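Local coordinates for prenyltransference for protein (Lavandula lanata, PDB 5HC8), which catalyses the head-to-middle condensation of two dimethylallyl diphosphate molecules to lavandulyl diphosphate, as a member of the cis-prenyltransferase (undecaprenyl diphosphate synthase) family, at residues I18-H23 with L60-L65; V140-R145 with N202-Q207. All coordinates share one frame; numbering follows the deposited sequence.

Interaction 1 (I18-H23 with L60-L65); sequences IIIDGH and LTIWAL. With MG (magnesium ion), chain B; ISY (3-methylbut-3-enylsulfanyl(phosphonooxy)phosphinic acid), chain F; PIS (trihydrogen thiodiphosphate), chain C; 61G (2-methylbuta-1,3-diene), chain D.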
ATOM      1  N   ILE A  18      -3.596  12.746  -3.021  1.00 24.04           N
ATOM      2  CA  ILE A  18      -3.144  13.423  -1.839  1.00 23.30           C
ATOM      3  C   ILE A  18      -3.833  13.004  -0.552  1.00 22.72           C
ATOM      4  O   ILE A  18      -5.052  12.995  -0.470  1.00 22.93           O
ATOM      5  CB  ILE A  18      -3.362  14.959  -1.968  1.00 23.93           C
ATOM      6  CG1 ILE A  18      -2.625  15.487  -3.214  1.00 26.67           C
ATOM      7  CG2 ILE A  18      -2.846  15.661  -0.735  1.00 24.73           C
ATOM      8  CD1 ILE A  18      -2.770  16.986  -3.458  1.00 28.39           C
ATOM      9  N   ILE A  19      -3.039  12.613   0.427  1.00 20.09           N
ATOM     10  CA  ILE A  19      -3.515  12.382   1.800  1.00 23.26           C
ATOM     11  C   ILE A  19      -3.297  13.613   2.655  1.00 22.01           C
ATOM     12  O   ILE A  19      -2.172  13.976   2.967  1.00 21.78           O
ATOM     13  CB  ILE A  19      -2.789  11.159   2.427  1.00 24.02           C
ATOM     14  CG1 ILE A  19      -3.067   9.895   1.622  1.00 23.99           C
ATOM     15  CG2 ILE A  19      -3.154  10.929   3.876  1.00 25.93           C
ATOM     16  CD1 ILE A  19      -2.338   8.673   2.136  1.00 23.83           C
ATOM     17  N   ILE A  20      -4.395  14.248   3.074  1.00 22.11           N
ATOM     18  CA  ILE A  20      -4.352  15.439   3.914  1.00 23.82           C
ATOM     19  C   ILE A  20      -4.281  15.041   5.371  1.00 23.48           C
ATOM     20  O   ILE A  20      -4.901  14.052   5.816  1.00 23.62           O
ATOM     21  CB  ILE A  20      -5.572  16.414   3.602  1.00 24.36           C
ATOM     22  CG1 ILE A  20      -6.902  15.790   3.965  1.00 28.65           C
ATOM     23  CG2 ILE A  20      -5.614  16.775   2.098  1.00 27.45           C
ATOM     24  CD1 ILE A  20      -8.099  16.588   3.516  1.00 31.67           C
ATOM     25  N   ASP A  21      -3.468  15.776   6.117  1.00 24.30           N
ATOM     26  CA  ASP A  21      -3.193  15.434   7.488  1.00 23.87           C
ATOM     27  C   ASP A  21      -2.551  16.623   8.188  1.00 24.00           C
ATOM     28  O   ASP A  21      -2.012  17.523   7.516  1.00 24.05           O
ATOM     29  CB  ASP A  21      -2.293  14.178   7.524  1.00 26.74           C
ATOM     30  CG  ASP A  21      -2.395  13.391   8.845  1.00 26.63           C
ATOM     31  OD1 ASP A  21      -3.476  13.510   9.433  1.00 25.83           O
ATOM     32  OD2 ASP A  21      -1.389  12.771   9.292  1.00 25.35           O
ATOM     33  N   GLY A  22      -2.509  16.592   9.512  1.00 28.44           N
ATOM     34  CA  GLY A  22      -1.725  17.561  10.281  1.00 28.36           C
ATOM     35  C   GLY A  22      -2.558  18.775  10.684  1.00 30.14           C
ATOM     36  O   GLY A  22      -2.028  19.760  11.170  1.00 29.24           O
ATOM     37  N   HIS A  23      -3.863  18.705  10.513  1.00 27.19           N
ATOM     38  CA  HIS A  23      -4.731  19.875  10.804  1.00 29.99           C
ATOM     39  C   HIS A  23      -4.821  20.225  12.274  1.00 29.38           C
ATOM     40  O   HIS A  23      -4.823  21.374  12.623  1.00 33.68           O
ATOM     41  CB  HIS A  23      -6.143  19.659  10.278  1.00 28.74           C
ATOM     42  CG  HIS A  23      -6.217  19.459   8.797  1.00 30.24           C
ATOM     43  ND1 HIS A  23      -6.086  18.218   8.204  1.00 30.09           N
ATOM     44  CD2 HIS A  23      -6.462  20.321   7.793  1.00 30.48           C
ATOM     45  CE1 HIS A  23      -6.245  18.344   6.898  1.00 29.46           C
ATOM     46  NE2 HIS A  23      -6.477  19.609   6.627  1.00 30.56           N
ATOM     47  N   LEU A  60      -6.653  14.241 -10.367  1.00 23.91           N
ATOM     48  CA  LEU A  60      -6.208  14.591  -9.013  1.00 24.80           C
ATOM     49  C   LEU A  60      -7.237  14.035  -8.026  1.00 25.51           C
ATOM     50  O   LEU A  60      -8.435  14.363  -8.127  1.00 23.60           O
ATOM     51  CB  LEU A  60      -6.224  16.054  -8.788  1.00 24.73           C
ATOM     52  CG  LEU A  60      -5.671  16.472  -7.414  1.00 26.21           C
ATOM     53  CD1 LEU A  60      -4.153  16.236  -7.350  1.00 27.45           C
ATOM     54  CD2 LEU A  60      -6.005  17.900  -7.087  1.00 28.23           C
ATOM     55  N   THR A  61      -6.788  13.177  -7.138  1.00 23.62           N
ATOM     56  CA  THR A  61      -7.648  12.671  -6.038  1.00 23.44           C
ATOM     57  C   THR A  61      -7.244  13.277  -4.713  1.00 25.56           C
ATOM     58  O   THR A  61      -6.055  13.255  -4.366  1.00 23.22           O
ATOM     59  CB  THR A  61      -7.539  11.153  -5.959  1.00 23.63           C
ATOM     60  OG1 THR A  61      -8.065  10.559  -7.146  1.00 27.25           O
ATOM     61  CG2 THR A  61      -8.358  10.643  -4.772  1.00 27.38           C
ATOM     62  N   ILE A  62      -8.201  13.861  -3.985  1.00 24.16           N
ATOM     63  CA  ILE A  62      -7.948  14.341  -2.632  1.00 24.23           C
ATOM     64  C   ILE A  62      -8.749  13.478  -1.669  1.00 23.99           C
ATOM     65  O   ILE A  62      -9.972  13.295  -1.791  1.00 23.16           O
ATOM     66  CB  ILE A  62      -8.324  15.816  -2.426  1.00 25.51           C
ATOM     67  CG1 ILE A  62      -7.474  16.706  -3.326  1.00 24.97           C
ATOM     68  CG2 ILE A  62      -8.239  16.198  -0.959  1.00 31.63           C
ATOM     69  CD1 ILE A  62      -7.899  18.191  -3.328  1.00 26.08           C
ATOM     70  N   TRP A  63      -8.051  12.844  -0.745  1.00 23.09           N
ATOM     71  CA  TRP A  63      -8.734  12.008   0.276  1.00 24.57           C
ATOM     72  C   TRP A  63      -9.105  12.843   1.456  1.00 25.73           C
ATOM     73  O   TRP A  63      -8.225  13.452   2.079  1.00 27.13           O
ATOM     74  CB  TRP A  63      -7.821  10.929   0.801  1.00 25.79           C
ATOM     75  CG  TRP A  63      -8.471   9.841   1.613  1.00 24.25           C
ATOM     76  CD1 TRP A  63      -9.754   9.317   1.512  1.00 25.71           C
ATOM     77  CD2 TRP A  63      -7.814   9.053   2.595  1.00 23.73           C
ATOM     78  NE1 TRP A  63      -9.887   8.261   2.383  1.00 23.75           N
ATOM     79  CE2 TRP A  63      -8.698   8.041   3.001  1.00 23.68           C
ATOM     80  CE3 TRP A  63      -6.515   9.033   3.091  1.00 26.00           C
ATOM     81  CZ2 TRP A  63      -8.341   7.104   3.987  1.00 22.90           C
ATOM     82  CZ3 TRP A  63      -6.210   8.137   4.052  1.00 25.81           C
ATOM     83  CH2 TRP A  63      -7.090   7.164   4.445  1.00 23.41           C
ATOM     84  N   ALA A  64     -10.405  12.896   1.774  1.00 26.37           N
ATOM     85  CA  ALA A  64     -10.896  13.829   2.831  1.00 28.60           C
ATOM     86  C   ALA A  64     -11.452  13.100   4.069  1.00 27.80           C
ATOM     87  O   ALA A  64     -11.554  13.662   5.151  1.00 27.15           O
ATOM     88  CB  ALA A  64     -11.966  14.731   2.275  1.00 31.90           C
ATOM     89  N   LEU A  65     -11.853  11.842   3.906  1.00 25.95           N
ATOM     90  CA  LEU A  65     -12.525  11.241   5.048  1.00 28.29           C
ATOM     91  C   LEU A  65     -12.471   9.745   4.875  1.00 24.69           C
ATOM     92  O   LEU A  65     -12.901   9.256   3.874  1.00 25.71           O
ATOM     93  CB  LEU A  65     -13.944  11.746   5.123  1.00 29.03           C
ATOM     94  CG  LEU A  65     -14.615  11.318   6.429  1.00 38.82           C
ATOM     95  CD1 LEU A  65     -14.256  12.244   7.576  1.00 36.82           C
ATOM     96  CD2 LEU A  65     -16.128  11.295   6.255  1.00 43.30           C
TER
HETATM   97 MG    MG B 401      -4.096  12.885  11.365  1.00 31.15          MG
HETATM   98  P1  ISY F 405      -3.839   8.268  11.038  1.00 31.31           P
HETATM   99  O2  ISY F 405      -5.217   8.730  10.242  1.00 34.67           O
HETATM  100  P3  ISY F 405      -5.674  10.178   9.817  1.00 33.65           P
HETATM  101  O4  ISY F 405      -2.669   9.304  10.809  1.00 36.30           O
HETATM  102  O5  ISY F 405      -3.385   6.819  10.696  1.00 31.38           O
HETATM  103  O6  ISY F 405      -4.236   8.286  12.508  1.00 33.52           O
HETATM  104  O7  ISY F 405      -5.244  11.187  10.820  1.00 31.62           O
HETATM  105  O8  ISY F 405      -7.227  10.120   9.443  1.00 33.91           O
HETATM  106  S9  ISY F 405      -4.512  10.601   8.076  1.00 34.30           S
HETATM  107  C10 ISY F 405      -5.481   9.779   6.833  1.00 36.99           C
HETATM  108  C11 ISY F 405      -6.041  10.953   6.070  1.00 40.63           C
HETATM  109  C12 ISY F 405      -7.497  11.039   5.711  1.00 35.30           C
HETATM  110  C13 ISY F 405      -7.962  12.198   4.956  1.00 37.95           C
HETATM  111  C14 ISY F 405      -8.494  10.094   6.270  1.00 36.43           C
HETATM  112  P1  PIS C 402      -3.907  15.662  12.979  1.00 32.20           P
HETATM  113  O1  PIS C 402      -5.358  16.074  12.428  1.00 31.06           O
HETATM  114  P2  PIS C 402      -6.115  15.619  11.105  1.00 30.50           P
HETATM  115  S1  PIS C 402      -5.895  13.985  11.122  1.00 45.48           S
HETATM  116  O2  PIS C 402      -3.158  14.675  12.058  1.00 30.55           O
HETATM  117  O3  PIS C 402      -3.097  16.939  13.194  1.00 31.66           O
HETATM  118  O4  PIS C 402      -5.363  16.285  10.007  1.00 29.23           O
HETATM  119  O5  PIS C 402      -4.221  14.874  14.291  1.00 31.46           O
HETATM  120  O6  PIS C 402      -7.643  16.055  11.318  1.00 33.77           O
HETATM  121  CAC 61G D 403      -9.873  13.659   8.023  1.00 28.00           C
HETATM  122  CAE 61G D 403      -9.634  15.158   7.713  1.00 38.77           C
HETATM  123  CAB 61G D 403     -10.364  15.993   6.695  1.00 37.81           C
HETATM  124  CAD 61G D 403      -8.504  15.763   8.324  1.00 35.38           C
HETATM  125  CAA 61G D 403      -7.840  14.910   9.245  1.00 44.92           C
HETATM  126  O   HOH W   1      -2.382  11.775  11.535  1.00 27.26           O
HETATM  127  O   HOH W   2      -4.623  12.430  13.490  1.00 33.18           O
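Trp63 holds its ring carbon CG anti to the backbone N (chi1 -167°), which lays the indole beside Ile19; CG1 of that isoleucine, anti to its own carbonyl carbon, comes within 3.8 Å of Trp63 CE3. Ile20 instead tucks CG1 between its backbone N and carbonyl carbon (chi1 65°), a turn that sets CG1 3.3 Å from Trp63 O and leaves CG2 against Ile62 CG2, the two side chains crossing at about a right angle. Behind these groups two parallel strands of the central sheet are tied around Ile18: its N donates to Thr61 O (2.8 Å), and its O receives Trp63 N in a nearly straight bond (3.0 Å, N-H...O 173°). Ile18 CD1 also packs on Leu60 CD1, on the sheet face covered by helix 34-54. Beyond Ile19 the first strand gives way to the loop of Asp21 and Gly22, the N-cap of helix 23-30. Asp21 OD1 binds the magnesium ion at 2.1 Å, while OD2 lies 2.6 Å from a metal-bound water and forms a salt bridge with Arg193. His23 grips PIS O4 twice, through its backbone N and through ND1 (2.7 Å), the phosphate oxygen lying in the ring plane. ISY spreads its isoprenoid tail over one face of Trp63, and Trp63 O, buried without a partner, faces ISY C13 at 3.1 Å. The site thus divides in two: Ile19, Ile20, Trp63 and Ala64 offer a largely apolar wall to the prenyl groups, whereas the magnesium ion and the helix N-terminus probably offset the diphosphate charge, consistent with ionisation of an allylic substrate here.

Interaction 2 (V140-R145 with N202-Q207); sequences VAYGGR and NFFLWQ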
ATOM      1  N   VAL A 140     -14.315  10.326  -0.038  1.00 26.59           N
ATOM      2  CA  VAL A 140     -14.984  10.635   1.190  1.00 28.34           C
ATOM      3  C   VAL A 140     -15.787   9.410   1.681  1.00 26.83           C
ATOM      4  O   VAL A 140     -16.497   8.737   0.906  1.00 29.57           O
ATOM      5  CB  VAL A 140     -15.773  11.954   0.978  1.00 31.20           C
ATOM      6  CG1 VAL A 140     -16.870  11.755  -0.044  1.00 31.78           C
ATOM      7  CG2 VAL A 140     -16.210  12.534   2.265  1.00 35.83           C
ATOM      8  N   ALA A 141     -15.561   9.050   2.958  1.00 28.26           N
ATOM      9  CA  ALA A 141     -15.974   7.783   3.492  1.00 27.49           C
ATOM     10  C   ALA A 141     -15.427   6.670   2.633  1.00 27.74           C
ATOM     11  O   ALA A 141     -16.116   5.732   2.337  1.00 28.36           O
ATOM     12  CB  ALA A 141     -17.524   7.678   3.594  1.00 30.02           C
ATOM     13  N   TYR A 142     -14.175   6.819   2.206  1.00 26.11           N
ATOM     14  CA  TYR A 142     -13.440   5.883   1.311  1.00 25.64           C
ATOM     15  C   TYR A 142     -12.348   5.235   2.136  1.00 24.11           C
ATOM     16  O   TYR A 142     -11.539   5.960   2.812  1.00 23.30           O
ATOM     17  CB  TYR A 142     -12.744   6.631   0.130  1.00 24.40           C
ATOM     18  CG  TYR A 142     -11.959   5.619  -0.646  1.00 23.34           C
ATOM     19  CD1 TYR A 142     -12.600   4.788  -1.580  1.00 24.44           C
ATOM     20  CD2 TYR A 142     -10.670   5.340  -0.288  1.00 22.24           C
ATOM     21  CE1 TYR A 142     -11.930   3.768  -2.196  1.00 22.12           C
ATOM     22  CE2 TYR A 142      -9.970   4.299  -0.856  1.00 19.67           C
ATOM     23  CZ  TYR A 142     -10.597   3.559  -1.873  1.00 22.06           C
ATOM     24  OH  TYR A 142      -9.925   2.490  -2.359  1.00 22.10           O
ATOM     25  N   GLY A 143     -12.341   3.908   2.165  1.00 22.07           N
ATOM     26  CA  GLY A 143     -11.224   3.167   2.736  1.00 22.34           C
ATOM     27  C   GLY A 143     -10.772   2.088   1.785  1.00 21.38           C
ATOM     28  O   GLY A 143     -11.597   1.529   1.058  1.00 23.85           O
ATOM     29  N   GLY A 144      -9.469   1.818   1.703  1.00 21.64           N
ATOM     30  CA  GLY A 144      -8.940   0.856   0.739  1.00 19.80           C
ATOM     31  C   GLY A 144      -9.363  -0.597   0.970  1.00 22.01           C
ATOM     32  O   GLY A 144      -9.667  -1.303   0.031  1.00 19.07           O
ATOM     33  N   ARG A 145      -9.364  -1.045   2.233  1.00 22.46           N
ATOM     34  CA  ARG A 145      -9.867  -2.369   2.594  1.00 22.92           C
ATOM     35  C   ARG A 145     -11.349  -2.478   2.196  1.00 22.63           C
ATOM     36  O   ARG A 145     -11.723  -3.456   1.595  1.00 22.23           O
ATOM     37  CB  ARG A 145      -9.787  -2.606   4.116  1.00 25.20           C
ATOM     38  CG  ARG A 145      -8.417  -2.863   4.656  1.00 26.91           C
ATOM     39  CD  ARG A 145      -7.966  -4.237   4.390  1.00 26.37           C
ATOM     40  NE  ARG A 145      -6.682  -4.642   5.001  1.00 28.08           N
ATOM     41  CZ  ARG A 145      -6.460  -5.151   6.217  1.00 29.10           C
ATOM     42  NH1 ARG A 145      -7.425  -5.192   7.147  1.00 31.80           N
ATOM     43  NH2 ARG A 145      -5.227  -5.539   6.551  1.00 26.97           N
ATOM     44  N   ASN A 202      -5.225   3.359   5.567  1.00 20.62           N
ATOM     45  CA  ASN A 202      -6.347   2.697   4.930  1.00 23.84           C
ATOM     46  C   ASN A 202      -6.916   3.538   3.786  1.00 24.02           C
ATOM     47  O   ASN A 202      -8.130   3.534   3.474  1.00 22.26           O
ATOM     48  CB  ASN A 202      -7.385   2.155   5.946  1.00 23.97           C
ATOM     49  CG  ASN A 202      -8.434   1.316   5.286  1.00 23.66           C
ATOM     50  OD1 ASN A 202      -8.141   0.497   4.426  1.00 22.87           O
ATOM     51  ND2 ASN A 202      -9.681   1.562   5.633  1.00 24.36           N
ATOM     52  N   PHE A 203      -6.010   4.280   3.124  1.00 21.80           N
ATOM     53  CA  PHE A 203      -6.332   4.796   1.789  1.00 21.31           C
ATOM     54  C   PHE A 203      -6.308   3.657   0.759  1.00 21.62           C
ATOM     55  O   PHE A 203      -6.429   2.450   1.090  1.00 19.95           O
ATOM     56  CB  PHE A 203      -5.382   5.975   1.458  1.00 22.34           C
ATOM     57  CG  PHE A 203      -5.748   6.826   0.252  1.00 21.75           C
ATOM     58  CD1 PHE A 203      -7.065   7.187  -0.084  1.00 22.42           C
ATOM     59  CD2 PHE A 203      -4.710   7.378  -0.501  1.00 25.15           C
ATOM     60  CE1 PHE A 203      -7.359   7.948  -1.179  1.00 23.03           C
ATOM     61  CE2 PHE A 203      -4.993   8.185  -1.621  1.00 28.02           C
ATOM     62  CZ  PHE A 203      -6.321   8.506  -1.944  1.00 26.81           C
ATOM     63  N   PHE A 204      -6.180   4.015  -0.529  1.00 21.72           N
ATOM     64  CA  PHE A 204      -5.955   3.002  -1.532  1.00 23.95           C
ATOM     65  C   PHE A 204      -4.957   1.952  -1.116  1.00 21.10           C
ATOM     66  O   PHE A 204      -3.865   2.233  -0.563  1.00 22.64           O
ATOM     67  CB  PHE A 204      -5.366   3.634  -2.856  1.00 25.83           C
ATOM     68  CG  PHE A 204      -6.240   4.607  -3.594  1.00 23.35           C
ATOM     69  CD1 PHE A 204      -7.596   4.436  -3.743  1.00 24.13           C
ATOM     70  CD2 PHE A 204      -5.661   5.717  -4.221  1.00 26.93           C
ATOM     71  CE1 PHE A 204      -8.357   5.358  -4.413  1.00 25.21           C
ATOM     72  CE2 PHE A 204      -6.431   6.652  -4.948  1.00 27.06           C
ATOM     73  CZ  PHE A 204      -7.799   6.464  -5.069  1.00 26.10           C
ATOM     74  N   LEU A 205      -5.243   0.710  -1.484  1.00 22.18           N
ATOM     75  CA  LEU A 205      -4.336  -0.384  -1.269  1.00 21.23           C
ATOM     76  C   LEU A 205      -4.143  -1.070  -2.619  1.00 22.09           C
ATOM     77  O   LEU A 205      -3.040  -1.088  -3.113  1.00 24.75           O
ATOM     78  CB  LEU A 205      -4.891  -1.387  -0.211  1.00 21.16           C
ATOM     79  CG  LEU A 205      -5.071  -0.739   1.189  1.00 18.87           C
ATOM     80  CD1 LEU A 205      -5.738  -1.779   2.115  1.00 18.84           C
ATOM     81  CD2 LEU A 205      -3.795  -0.277   1.784  1.00 21.23           C
ATOM     82  N   TRP A 206      -5.209  -1.660  -3.216  1.00 19.31           N
ATOM     83  CA  TRP A 206      -5.112  -2.269  -4.527  1.00 20.69           C
ATOM     84  C   TRP A 206      -4.421  -1.321  -5.543  1.00 20.25           C
ATOM     85  O   TRP A 206      -3.635  -1.782  -6.400  1.00 24.50           O
ATOM     86  CB  TRP A 206      -6.490  -2.624  -5.054  1.00 22.35           C
ATOM     87  CG  TRP A 206      -6.496  -3.034  -6.489  1.00 22.78           C
ATOM     88  CD1 TRP A 206      -6.482  -2.220  -7.583  1.00 20.74           C
ATOM     89  CD2 TRP A 206      -6.435  -4.390  -6.979  1.00 21.44           C
ATOM     90  NE1 TRP A 206      -6.454  -2.989  -8.727  1.00 24.58           N
ATOM     91  CE2 TRP A 206      -6.414  -4.325  -8.384  1.00 23.70           C
ATOM     92  CE3 TRP A 206      -6.459  -5.638  -6.370  1.00 23.98           C
ATOM     93  CZ2 TRP A 206      -6.404  -5.480  -9.171  1.00 24.69           C
ATOM     94  CZ3 TRP A 206      -6.343  -6.754  -7.129  1.00 27.42           C
ATOM     95  CH2 TRP A 206      -6.391  -6.680  -8.531  1.00 26.01           C
ATOM     96  N   GLN A 207      -4.771  -0.060  -5.420  1.00 21.03           N
ATOM     97  CA  GLN A 207      -4.331   0.965  -6.351  1.00 21.73           C
ATOM     98  C   GLN A 207      -2.859   1.299  -6.339  1.00 22.34           C
ATOM     99  O   GLN A 207      -2.420   1.991  -7.277  1.00 19.48           O
ATOM    100  CB  GLN A 207      -5.216   2.225  -6.285  1.00 21.04           C
ATOM    101  CG  GLN A 207      -6.673   2.012  -6.679  1.00 22.95           C
ATOM    102  CD  GLN A 207      -7.609   1.444  -5.594  1.00 24.84           C
ATOM    103  OE1 GLN A 207      -7.166   1.042  -4.483  1.00 24.97           O
ATOM    104  NE2 GLN A 207      -8.915   1.407  -5.906  1.00 24.77           N
TER
HETATM  105  O   HOH W   3      -7.925  -0.616  -2.324  1.00 21.58           O
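Asn202 and the start of helix 144-160 carry the polar part of this contact. The backbone O of Asn202 accepts from Gly144 N at 2.8 Å, the donor standing well out of the carbonyl plane. Its side chain, with CG anti to the backbone N (chi1 -172°), brings OD1 to Arg145 N at 2.9 Å; this bond is nearly straight (172°) and uses an in-plane lone pair. One residue thus receives two successive N-H groups of the first helical turn, while its ND2 reaches Glu146 and Gln68. An alanine here would probably leave Arg145 N without its amide acceptor and Glu146 and Gln68 without their ND2 partner. A water adds a bridge, donating to Gly144 O and to Gln207 OE1 and accepting from Trp206 N. Two CA-H...O contacts accompany these bonds, the shorter from Gly144 CA to Phe203 O at 3.0 Å; a side chain on Gly144 would collide with that oxygen. Among the aromatic groups, Phe204 turns its edge toward the Tyr142 face in an offset edge-to-face pair, centroids 5.4 Å apart and planes at 72°. Tyr142 OH lies at the Phe204 edge, in its plane, and hydrogen-bonds to Asp147. Phe203 CD1 meets Tyr142 CD2 at 4.1 Å. Apolar packing is completed by Leu205 CD1, which touches Arg145 CG at 3.8 Å. Beyond this, Arg145 pairs with Glu171 and Trp206 of the second subunit, placing the contact at the dimer interface. Within its own chain it joins the turn between strand 135-140 and helix 144-160 to the loop preceding strand 212-215, whose Phe203 rests on strands 15-19 and 59-65.

Interactions 1 and 2 are separated by about 12 Å between centres and meet directly at Trp63. Its NE1 lies 2.9 Å from Tyr142 O, a probable hydrogen bond, and its CD2 is 3.3 Å from Phe203 CD1, where the two rings stack. A further probable bond joins Leu65 O to Tyr142 N at 3.2 Å. Interaction 1 forms the wall and metal site around the ligands; interaction 2 lies one layer back, the Phe203 side chain about 7 Å from ISY. The loop and helix start of interaction 2 probably help position the indole that faces ISY. The second subunit also reaches the pocket, its Gly243 N hydrogen-bonding to ISY.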